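Long-range contacts in uncharacterized protein (Neisseria meningitidis serogroup B, PDB 3NYM), which is of unknown function but folds into a largely helical chain that pairs with a second copy of itself: residues Leu19-Asp24 with Asn119-Pro124; Asn55-Asp60 with Gly95-Ile100. All coordinates share one frame; numbering follows the deposited sequence.

Contact 1: Leu19-Asp24 with Asn119-Pro124; sequences LYQGFD and NSFSWP
Asn119 makes the one hydrogen bond between the two segments: its ND2 donates to Tyr20 O at 3.1 Å, nearly straight at 170°. The acceptor lies close to the amide plane of Asn119, whereas ND2 stands above the plane of the Tyr20 carbonyl. Beside this bond Phe121 CB rests 3.5 Å from Tyr20 O, and Phe121 CE2 meets Tyr20 CB at 4.0 Å. Gln21 CG sits over one face of the Phe121 ring, 4.2 Å from the centroid, a CH-pi contact that uses the aliphatic part of the glutamine.

The next shell fixes these groups. Asn119 OD1 accepts from Phe121 N at 2.9 Å, closing an Asx turn; this holds the amide's rotation and sends ND2 to the carbonyl. An asparagine suits the place, since one short amide serves both bonds. Phe121 CE1 in turn lies 3.5 Å above the plane of the Trp123 ring, over its centre. Gln21 NE2 and Trp123 NE1 both donate to Leu111 O, which ties the glutamine and the indole to the end of helix 83-113. Gly22, at positive phi, is the C-prime residue of the Schellman motif ending helix 13-20; there a CB would collide with the preceding carbonyl oxygen and crowd Asn119 ND2, so glycine fits. Tyr20 stacks edge-to-face on Phe80 of the second subunit.

Tyr20 O belongs to the last turn of its helix, where carbonyls run out of backbone donors, so the Asn119 amide supplies an N-H there and adds a side-chain tie to the backbone hydrogen bonding of Gln21 with Lys118.

Contact 2: Asn55-Asp60 with Gly95-Ile100; sequences NEFKED and GNLSLI
Helices 53-60 and 83-113 run antiparallel, their short axes 9.7 Å apart at an angle of 162°, and the side chains between them divide into an apolar half and a polar rim. The close-packed half centres on two branched residues of the long helix. Leu97 CD2 fits between neighbours one turn apart on the facing helix: it touches Phe57 CE1, 3.7 Å away, and Asp60 CB at 3.8 Å. With CG anti to its backbone N (chi1 175°), the Phe57 ring swings out to the Leu97 side, and the two side chains cross at about a right angle. Ile100 reaches further in. Ile100 CD1 lies over the backbone of the facing helix, 3.7 Å from Phe57 N, and also meets Glu56 CB at 4.0 Å; a slender, unbranched tip suits a place so near the main chain.

Phe57 and Asp60 pair in register with Ile100 and Leu97, in the side-by-side packing of an antiparallel helix pair. The second subunit also borders the long helix: Ser98 OG bonds to Ser98 OG of that subunit, and Leu97, besides touching Phe57, packs on its Phe101.

The edge formed by Asp60 and Asn96 is polar and partly exposed, yet closely met. Asn96 ND2 donates to Asp60 OD1 at 3.1 Å with an angle of 164°; the oxygen is met from above the carboxylate plane, while it lies close to the amide plane of Asn96. Asp60 OD2 abuts Ile100 CD1 at 3.6 Å, where the polar rim borders the apolar half. Loose by contrast is Glu56: of its side chain CB alone comes near Ile100 CD1, and OE1 bonds outside the pair, to NZ of the dimethylated lysine at position 45.

Contact 2 lies about 8 Å from the centre of the chain (centre to centre) and is partly buried, whereas contact 1 sits at the surface, about 22 Å out. Contact 2 packs a helix against the middle of helix 83-113; contact 1 joins the loop that follows that helix to the end of helix 13-20. In contact 2 leucine and isoleucine pack beside an Asp–Asn bond; in contact 1 an asparagine amide bonds a helix-end carbonyl beside aromatic rings. Their single cross-segment hydrogen bonds both start from an asparagine amide, ending on a carboxylate in 55-60 and a backbone oxygen in 19-24. Both contacts touch the second subunit, although about 16 Å separates their nearest atoms.

Contact 1: Leu19-Asp24 with Asn119-Pro124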
loop_
_atom_site.group_PDB
_atom_site.type_symbol
_atom_site.label_atom_id
_atom_site.label_comp_id
_atom_site.label_asym_id
_atom_site.label_seq_id
_atom_site.Cartn_x
_atom_site.Cartn_y
_atom_site.Cartn_z
ATOM N N LEU A 19 -5.157 23.845 -7.110
ATOM C CA LEU A 19 -5.755 25.148 -7.414
ATOM C C LEU A 19 -4.718 26.266 -7.331
ATOM O O LEU A 19 -4.781 27.230 -8.092
ATOM C CB LEU A 19 -6.944 25.448 -6.494
ATOM C CG LEU A 19 -8.145 24.518 -6.662
ATOM C CD1 LEU A 19 -9.172 24.753 -5.564
ATOM C CD2 LEU A 19 -8.765 24.696 -8.043
ATOM N N TYR A 20 -3.762 26.144 -6.414
ATOM C CA TYR A 20 -2.681 27.125 -6.352
ATOM C C TYR A 20 -1.898 27.118 -7.659
ATOM O O TYR A 20 -1.328 28.127 -8.061
ATOM C CB TYR A 20 -1.766 26.884 -5.139
ATOM C CG TYR A 20 -2.379 27.426 -3.867
ATOM C CD1 TYR A 20 -2.330 28.789 -3.583
ATOM C CD2 TYR A 20 -3.053 26.592 -2.982
ATOM C CE1 TYR A 20 -2.917 29.306 -2.443
ATOM C CE2 TYR A 20 -3.649 27.100 -1.831
ATOM C CZ TYR A 20 -3.575 28.458 -1.568
ATOM O OH TYR A 20 -4.159 28.977 -0.428
ATOM N N GLN A 21 -1.904 25.981 -8.340
ATOM C CA GLN A 21 -1.150 25.838 -9.584
ATOM C C GLN A 21 -1.990 26.167 -10.807
ATOM O O GLN A 21 -1.547 25.986 -11.939
ATOM C CB GLN A 21 -0.549 24.427 -9.697
ATOM C CG GLN A 21 0.300 24.062 -8.508
ATOM C CD GLN A 21 1.049 22.763 -8.681
ATOM O OE1 GLN A 21 1.095 22.192 -9.770
ATOM N NE2 GLN A 21 1.660 22.296 -7.605
ATOM N N GLY A 22 -3.208 26.637 -10.576
ATOM C CA GLY A 22 -4.045 27.122 -11.659
ATOM C C GLY A 22 -4.937 26.093 -12.332
ATOM O O GLY A 22 -5.472 26.353 -13.415
ATOM N N PHE A 23 -5.116 24.932 -11.710
ATOM C CA PHE A 23 -6.044 23.942 -12.258
ATOM C C PHE A 23 -6.948 23.306 -11.200
ATOM O O PHE A 23 -6.633 23.298 -10.014
ATOM C CB PHE A 23 -5.317 22.875 -13.090
ATOM C CG PHE A 23 -4.252 22.136 -12.338
ATOM C CD1 PHE A 23 -4.575 21.069 -11.516
ATOM C CD2 PHE A 23 -2.919 22.503 -12.458
ATOM C CE1 PHE A 23 -3.589 20.389 -10.821
ATOM C CE2 PHE A 23 -1.928 21.821 -11.764
ATOM C CZ PHE A 23 -2.266 20.767 -10.948
ATOM N N ASP A 24 -8.081 22.789 -11.657
ATOM C CA ASP A 24 -9.121 22.253 -10.783
ATOM C C ASP A 24 -9.275 20.766 -11.047
ATOM O O ASP A 24 -9.907 20.375 -12.024
ATOM C CB ASP A 24 -10.455 22.955 -11.064
ATOM C CG ASP A 24 -11.587 22.447 -10.182
ATOM O OD1 ASP A 24 -11.395 21.451 -9.454
ATOM O OD2 ASP A 24 -12.678 23.046 -10.220
ATOM N N ASN A 119 -0.202 28.362 -14.326
ATOM C CA ASN A 119 0.164 29.739 -14.032
ATOM C C ASN A 119 1.655 29.826 -13.705
ATOM O O ASN A 119 2.441 28.976 -14.131
ATOM C CB ASN A 119 -0.692 30.280 -12.883
ATOM C CG ASN A 119 -0.593 29.426 -11.630
ATOM O OD1 ASN A 119 0.373 28.692 -11.445
ATOM N ND2 ASN A 119 -1.590 29.524 -10.760
ATOM N N SER A 120 2.050 30.842 -12.946
ATOM C CA SER A 120 3.461 31.027 -12.636
ATOM C C SER A 120 3.820 30.519 -11.239
ATOM O O SER A 120 4.889 30.832 -10.704
ATOM C CB SER A 120 3.843 32.498 -12.787
ATOM O OG SER A 120 2.940 33.311 -12.066
ATOM N N PHE A 121 2.930 29.728 -10.649
ATOM C CA PHE A 121 3.211 29.145 -9.344
ATOM C C PHE A 121 4.540 28.405 -9.336
ATOM O O PHE A 121 4.849 27.642 -10.255
ATOM C CB PHE A 121 2.112 28.178 -8.911
ATOM C CG PHE A 121 2.409 27.489 -7.604
ATOM C CD1 PHE A 121 3.190 26.348 -7.570
ATOM C CD2 PHE A 121 1.920 27.996 -6.407
ATOM C CE1 PHE A 121 3.473 25.714 -6.356
ATOM C CE2 PHE A 121 2.194 27.368 -5.197
ATOM C CZ PHE A 121 2.972 26.226 -5.174
ATOM N N SER A 122 5.317 28.626 -8.280
ATOM C CA SER A 122 6.572 27.916 -8.089
ATOM C C SER A 122 6.791 27.659 -6.606
ATOM O O SER A 122 6.600 28.552 -5.790
ATOM C CB SER A 122 7.736 28.733 -8.653
ATOM O OG SER A 122 8.934 27.984 -8.617
ATOM N N TRP A 123 7.172 26.436 -6.248
ATOM C CA TRP A 123 7.496 26.134 -4.861
ATOM C C TRP A 123 8.798 26.837 -4.472
ATOM O O TRP A 123 9.725 26.917 -5.283
ATOM C CB TRP A 123 7.673 24.632 -4.669
ATOM C CG TRP A 123 6.423 23.812 -4.853
ATOM C CD1 TRP A 123 6.124 22.988 -5.909
ATOM C CD2 TRP A 123 5.319 23.709 -3.936
ATOM N NE1 TRP A 123 4.897 22.381 -5.703
ATOM C CE2 TRP A 123 4.386 22.806 -4.503
ATOM C CE3 TRP A 123 5.033 24.281 -2.692
ATOM C CZ2 TRP A 123 3.177 22.481 -3.870
ATOM C CZ3 TRP A 123 3.836 23.942 -2.057
ATOM C CH2 TRP A 123 2.923 23.053 -2.654
ATOM N N PRO A 124 8.876 27.331 -3.225
ATOM C CA PRO A 124 10.088 27.976 -2.685
ATOM C C PRO A 124 11.247 26.985 -2.592
ATOM O O PRO A 124 11.001 25.807 -2.339
ATOM C CB PRO A 124 9.678 28.378 -1.263
ATOM C CG PRO A 124 8.204 28.235 -1.193
ATOM C CD PRO A 124 7.806 27.224 -2.220
#

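Contact 2: Asn55-Asp60 with Gly95-Ile100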
loop_
_atom_site.group_PDB
_atom_site.type_symbol
_atom_site.label_atom_id
_atom_site.label_comp_id
_atom_site.label_asym_id
_atom_site.label_seq_id
_atom_site.Cartn_x
_atom_site.Cartn_y
_atom_site.Cartn_z
ATOM N N ASN A 55 -13.565 4.271 0.088
ATOM C CA ASN A 55 -14.298 3.096 -0.398
ATOM C C ASN A 55 -13.395 2.155 -1.178
ATOM O O ASN A 55 -13.501 0.945 -1.050
ATOM C CB ASN A 55 -15.506 3.485 -1.263
ATOM C CG ASN A 55 -16.684 3.979 -0.440
ATOM O OD1 ASN A 55 -16.636 3.991 0.791
ATOM N ND2 ASN A 55 -17.755 4.391 -1.125
ATOM N N GLU A 56 -12.508 2.713 -1.995
ATOM C CA GLU A 56 -11.547 1.889 -2.718
ATOM C C GLU A 56 -10.701 1.083 -1.735
ATOM O O GLU A 56 -10.509 -0.122 -1.900
ATOM C CB GLU A 56 -10.647 2.758 -3.591
ATOM C CG GLU A 56 -11.418 3.571 -4.632
ATOM C CD GLU A 56 -10.524 4.521 -5.405
ATOM O OE1 GLU A 56 -9.338 4.186 -5.605
ATOM O OE2 GLU A 56 -11.000 5.604 -5.812
ATOM N N PHE A 57 -10.196 1.752 -0.706
ATOM C CA PHE A 57 -9.370 1.067 0.278
ATOM C C PHE A 57 -10.156 -0.028 0.992
ATOM O O PHE A 57 -9.692 -1.163 1.088
ATOM C CB PHE A 57 -8.779 2.048 1.299
ATOM C CG PHE A 57 -8.014 1.371 2.406
ATOM C CD1 PHE A 57 -6.709 0.942 2.202
ATOM C CD2 PHE A 57 -8.605 1.149 3.640
ATOM C CE1 PHE A 57 -5.980 0.308 3.227
ATOM C CE2 PHE A 57 -7.901 0.514 4.668
ATOM C CZ PHE A 57 -6.582 0.091 4.461
ATOM N N LYS A 58 -11.334 0.308 1.506
ATOM C CA LYS A 58 -12.111 -0.664 2.271
ATOM C C LYS A 58 -12.499 -1.885 1.424
ATOM O O LYS A 58 -12.514 -3.009 1.914
ATOM C CB LYS A 58 -13.350 -0.018 2.895
ATOM C CG LYS A 58 -14.590 -0.086 2.016
ATOM C CD LYS A 58 -15.806 0.531 2.697
ATOM C CE LYS A 58 -17.042 0.422 1.818
ATOM N NZ LYS A 58 -18.254 0.971 2.493
ATOM N N GLU A 59 -12.792 -1.661 0.150
ATOM C CA GLU A 59 -13.170 -2.746 -0.743
ATOM C C GLU A 59 -11.983 -3.675 -1.007
ATOM O O GLU A 59 -12.104 -4.906 -0.922
ATOM C CB GLU A 59 -13.736 -2.157 -2.046
ATOM C CG GLU A 59 -13.815 -3.111 -3.222
ATOM C CD GLU A 59 -14.236 -2.400 -4.507
ATOM O OE1 GLU A 59 -14.214 -3.043 -5.580
ATOM O OE2 GLU A 59 -14.592 -1.198 -4.438
ATOM N N ASP A 60 -10.828 -3.095 -1.315
ATOM C CA ASP A 60 -9.616 -3.902 -1.499
ATOM C C ASP A 60 -9.239 -4.673 -0.222
ATOM O O ASP A 60 -8.914 -5.865 -0.271
ATOM C CB ASP A 60 -8.442 -3.029 -1.967
ATOM C CG ASP A 60 -8.497 -2.707 -3.456
ATOM O OD1 ASP A 60 -9.052 -3.513 -4.233
ATOM O OD2 ASP A 60 -7.971 -1.644 -3.852
ATOM N N GLY A 95 -1.485 -6.557 -3.542
ATOM C CA GLY A 95 -0.964 -5.685 -4.580
ATOM C C GLY A 95 -1.852 -4.482 -4.852
ATOM O O GLY A 95 -1.356 -3.369 -5.040
ATOM N N ASN A 96 -3.168 -4.691 -4.883
ATOM C CA ASN A 96 -4.093 -3.572 -5.021
ATOM C C ASN A 96 -3.953 -2.594 -3.863
ATOM O O ASN A 96 -4.036 -1.386 -4.055
ATOM C CB ASN A 96 -5.541 -4.048 -5.085
ATOM C CG ASN A 96 -6.039 -4.190 -6.502
ATOM O OD1 ASN A 96 -5.248 -4.258 -7.440
ATOM N ND2 ASN A 96 -7.360 -4.231 -6.668
ATOM N N LEU A 97 -3.770 -3.121 -2.656
ATOM C CA LEU A 97 -3.597 -2.254 -1.492
ATOM C C LEU A 97 -2.302 -1.462 -1.630
ATOM O O LEU A 97 -2.270 -0.259 -1.354
ATOM C CB LEU A 97 -3.644 -3.058 -0.189
ATOM C CG LEU A 97 -5.042 -3.583 0.166
ATOM C CD1 LEU A 97 -4.970 -4.790 1.082
ATOM C CD2 LEU A 97 -5.890 -2.489 0.796
ATOM N N SER A 98 -1.238 -2.116 -2.090
ATOM C CA SER A 98 0.001 -1.383 -2.345
ATOM C C SER A 98 -0.245 -0.248 -3.326
ATOM O O SER A 98 0.245 0.864 -3.145
ATOM C CB SER A 98 1.090 -2.302 -2.891
ATOM O OG SER A 98 2.280 -1.566 -3.110
ATOM N N LEU A 99 -1.023 -0.538 -4.363
ATOM C CA LEU A 99 -1.305 0.417 -5.431
ATOM C C LEU A 99 -2.113 1.627 -4.963
ATOM O O LEU A 99 -1.909 2.741 -5.444
ATOM C CB LEU A 99 -2.037 -0.291 -6.578
ATOM C CG LEU A 99 -2.458 0.570 -7.768
ATOM C CD1 LEU A 99 -1.252 1.295 -8.360
ATOM C CD2 LEU A 99 -3.138 -0.284 -8.819
ATOM N N ILE A 100 -3.042 1.408 -4.040
ATOM C CA ILE A 100 -3.795 2.511 -3.460
ATOM C C ILE A 100 -2.841 3.617 -3.043
ATOM O O ILE A 100 -3.008 4.787 -3.412
ATOM C CB ILE A 100 -4.564 2.048 -2.210
ATOM C CG1 ILE A 100 -5.626 1.017 -2.591
ATOM C CG2 ILE A 100 -5.150 3.241 -1.462
ATOM C CD1 ILE A 100 -7.022 1.506 -2.513
#